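Local coordinates for protein O-methyltransferase, putative (Bacillus cereus, PDB 3DUW) that probably transfers the methyl group of S-adenosylmethionine to a hydroxyl oxygen of an acceptor, and binds the by-product S-adenosylhomocysteine, at residues A[9-14]-A[208-213]. Residues are numbered along the deposited sequence; the frame is centred on the assembly and turned at random.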
ATOM      1  N   ALA A   9       4.443 -19.557   2.473  1.00 10.05           N
ATOM      2  CA  ALA A   9       5.690 -19.597   3.226  1.00 10.14           C
ATOM      3  C   ALA A   9       6.302 -18.205   3.356  1.00  9.50           C
ATOM      4  O   ALA A   9       6.836 -17.852   4.405  1.00  9.66           O
ATOM      5  CB  ALA A   9       6.678 -20.540   2.551  1.00 11.60           C
ATOM      6  N   VAL A  10       6.226 -17.417   2.289  1.00  9.43           N
ATOM      7  CA  VAL A  10       6.773 -16.068   2.335  1.00  9.04           C
ATOM      8  C   VAL A  10       5.959 -15.218   3.310  1.00  7.97           C
ATOM      9  O   VAL A  10       6.528 -14.460   4.092  1.00  8.63           O
ATOM     10  CB  VAL A  10       6.787 -15.420   0.932  1.00  8.39           C
ATOM     11  CG1 VAL A  10       7.206 -13.957   1.035  1.00  9.28           C
ATOM     12  CG2 VAL A  10       7.755 -16.174   0.030  1.00  9.52           C
ATOM     13  N   ASP A  11       4.633 -15.353   3.282  1.00  8.20           N
ATOM     14  CA  ASP A  11       3.791 -14.591   4.198  1.00  8.14           C
ATOM     15  C   ASP A  11       4.078 -14.998   5.642  1.00  8.61           C
ATOM     16  O   ASP A  11       4.047 -14.165   6.545  1.00  8.53           O
ATOM     17  CB  ASP A  11       2.308 -14.801   3.867  1.00  9.14           C
ATOM     18  CG  ASP A  11       1.692 -13.604   3.156  1.00  8.02           C
ATOM     19  OD1 ASP A  11       2.445 -12.717   2.695  1.00  9.53           O
ATOM     20  OD2 ASP A  11       0.447 -13.557   3.060  1.00 10.06           O
ATOM     21  N   GLN A  12       4.367 -16.279   5.856  1.00  8.87           N
ATOM     22  CA  GLN A  12       4.673 -16.766   7.199  1.00  9.19           C
ATOM     23  C   GLN A  12       5.966 -16.112   7.683  1.00  9.12           C
ATOM     24  O   GLN A  12       6.084 -15.734   8.846  1.00  9.36           O
ATOM     25  CB  GLN A  12       4.835 -18.291   7.202  1.00 11.52           C
ATOM     26  CG  GLN A  12       5.019 -18.895   8.593  1.00 15.21           C
ATOM     27  CD  GLN A  12       3.798 -18.710   9.472  1.00 18.35           C
ATOM     28  OE1 GLN A  12       2.692 -19.120   9.114  1.00 20.09           O
ATOM     29  NE2 GLN A  12       3.991 -18.093  10.631  1.00 19.12           N
ATOM     30  N   TYR A  13       6.935 -15.988   6.783  1.00  8.59           N
ATOM     31  CA  TYR A  13       8.205 -15.352   7.112  1.00  8.42           C
ATOM     32  C   TYR A  13       7.970 -13.884   7.472  1.00  7.89           C
ATOM     33  O   TYR A  13       8.427 -13.401   8.511  1.00  8.01           O
ATOM     34  CB  TYR A  13       9.163 -15.434   5.920  1.00  9.90           C
ATOM     35  CG  TYR A  13      10.421 -14.612   6.101  1.00 10.13           C
ATOM     36  CD1 TYR A  13      11.464 -15.066   6.905  1.00 11.81           C
ATOM     37  CD2 TYR A  13      10.551 -13.357   5.498  1.00 11.48           C
ATOM     38  CE1 TYR A  13      12.604 -14.291   7.109  1.00 11.61           C
ATOM     39  CE2 TYR A  13      11.691 -12.575   5.697  1.00 12.25           C
ATOM     40  CZ  TYR A  13      12.711 -13.050   6.503  1.00 11.53           C
ATOM     41  OH  TYR A  13      13.839 -12.287   6.708  1.00 13.39           O
ATOM     42  N   VAL A  14       7.261 -13.174   6.599  1.00  7.66           N
ATOM     43  CA  VAL A  14       6.975 -11.760   6.820  1.00  8.99           C
ATOM     44  C   VAL A  14       6.271 -11.534   8.151  1.00  9.32           C
ATOM     45  O   VAL A  14       6.653 -10.655   8.921  1.00  9.31           O
ATOM     46  CB  VAL A  14       6.103 -11.184   5.675  1.00  9.84           C
ATOM     47  CG1 VAL A  14       5.678  -9.757   5.999  1.00  9.22           C
ATOM     48  CG2 VAL A  14       6.882 -11.216   4.369  1.00 11.11           C
ATOM     49  N   VAL A 208      -0.137 -11.542  -3.644  1.00  7.31           N
ATOM     50  CA  VAL A 208      -0.191 -12.978  -3.433  1.00  7.45           C
ATOM     51  C   VAL A 208       0.194 -13.187  -1.980  1.00  7.58           C
ATOM     52  O   VAL A 208       0.835 -12.333  -1.367  1.00  8.36           O
ATOM     53  CB  VAL A 208       0.763 -13.781  -4.361  1.00  8.51           C
ATOM     54  CG1 VAL A 208       0.280 -13.688  -5.797  1.00  9.25           C
ATOM     55  CG2 VAL A 208       2.194 -13.287  -4.230  1.00  7.80           C
ATOM     56  N   GLY A 209      -0.217 -14.313  -1.422  1.00  7.89           N
ATOM     57  CA  GLY A 209       0.087 -14.593  -0.037  1.00  8.05           C
ATOM     58  C   GLY A 209      -0.749 -15.761   0.424  1.00  8.35           C
ATOM     59  O   GLY A 209      -1.235 -16.541  -0.393  1.00  9.12           O
ATOM     60  N   SER A 210      -0.935 -15.868   1.733  1.00  8.78           N
ATOM     61  CA  SER A 210      -1.702 -16.966   2.305  1.00 10.43           C
ATOM     62  C   SER A 210      -3.129 -17.109   1.784  1.00 11.08           C
ATOM     63  O   SER A 210      -3.697 -18.203   1.832  1.00 11.47           O
ATOM     64  CB  SER A 210      -1.726 -16.845   3.830  1.00 11.44           C
ATOM     65  OG  SER A 210      -2.293 -15.616   4.238  1.00 14.96           O
ATOM     66  N   LYS A 211      -3.713 -16.020   1.288  1.00  9.78           N
ATOM     67  CA  LYS A 211      -5.080 -16.070   0.771  1.00 10.76           C
ATOM     68  C   LYS A 211      -5.129 -16.346  -0.725  1.00 11.65           C
ATOM     69  O   LYS A 211      -6.207 -16.462  -1.309  1.00 15.33           O
ATOM     70  CB  LYS A 211      -5.820 -14.761   1.079  1.00  9.92           C
ATOM     71  CG  LYS A 211      -6.028 -14.515   2.561  1.00  9.43           C
ATOM     72  CD  LYS A 211      -6.914 -13.301   2.830  1.00  8.27           C
ATOM     73  CE  LYS A 211      -8.327 -13.492   2.295  1.00  9.47           C
ATOM     74  NZ  LYS A 211      -9.214 -12.365   2.711  1.00  8.18           N
ATOM     75  N   GLY A 212      -3.962 -16.460  -1.346  1.00 10.32           N
ATOM     76  CA  GLY A 212      -3.926 -16.718  -2.768  1.00  9.91           C
ATOM     77  C   GLY A 212      -3.582 -15.486  -3.579  1.00  9.89           C
ATOM     78  O   GLY A 212      -2.970 -14.539  -3.080  1.00  9.37           O
ATOM     79  N   TYR A 213      -4.003 -15.504  -4.836  1.00  9.47           N
ATOM     80  CA  TYR A 213      -3.741 -14.427  -5.780  1.00  8.84           C
ATOM     81  C   TYR A 213      -4.955 -13.508  -5.868  1.00  8.33           C
ATOM     82  O   TYR A 213      -6.026 -13.918  -6.308  1.00  8.84           O
ATOM     83  CB  TYR A 213      -3.392 -15.073  -7.128  1.00  8.46           C
ATOM     84  CG  TYR A 213      -3.382 -14.180  -8.347  1.00  9.07           C
ATOM     85  CD1 TYR A 213      -2.925 -12.862  -8.289  1.00  8.63           C
ATOM     86  CD2 TYR A 213      -3.798 -14.680  -9.579  1.00  9.58           C
ATOM     87  CE1 TYR A 213      -2.887 -12.067  -9.435  1.00  8.11           C
ATOM     88  CE2 TYR A 213      -3.761 -13.902 -10.720  1.00  8.77           C
ATOM     89  CZ  TYR A 213      -3.310 -12.600 -10.645  1.00  8.80           C
ATOM     90  OH  TYR A 213      -3.305 -11.843 -11.785  1.00  8.87           O
TER
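The carboxylate of Asp11, on helix 4-18, is gripped through both oxygens. OD2 accepts the backbone N-H of Ser210, 3.0 Å from N to OD2 and nearly straight at 163°, while OD1 accepts a hydrogen bond from NE2 of Gln206 of the second subunit. The Ser210 amide does not approach in the plane of the carboxylate but from above it, 48° out. The same oxygen sits against the backbone of Gly209, with OD2 3.3 Å from its CA, and the CA atoms of Asp11 and Gly209 are 5.6 Å apart. With chi1 at -104°, away from the usual staggered values, the Asp11 side chain reaches out from the helix to the start of a type I beta turn that runs from Gly209 to Gly212, closed by Gly212 N to Gly209 O at 2.9 Å. The turn links strands 200-209 and 214-221, the antiparallel pair at one edge of the chain's own seven-stranded sheet, which has the class I methyltransferase order 3-2-1-4-5-7-6. The hydroxyl of Ser210 lies farther off, its OG 3.6 Å from Asp11 OD2. Val208 pairs antiparallel with a strand of the second subunit, and the sheet runs on across the interface. Within the turn, Lys211 NZ donates to the carbonyl of Asp41, next to Val42 of the S-adenosylhomocysteine site.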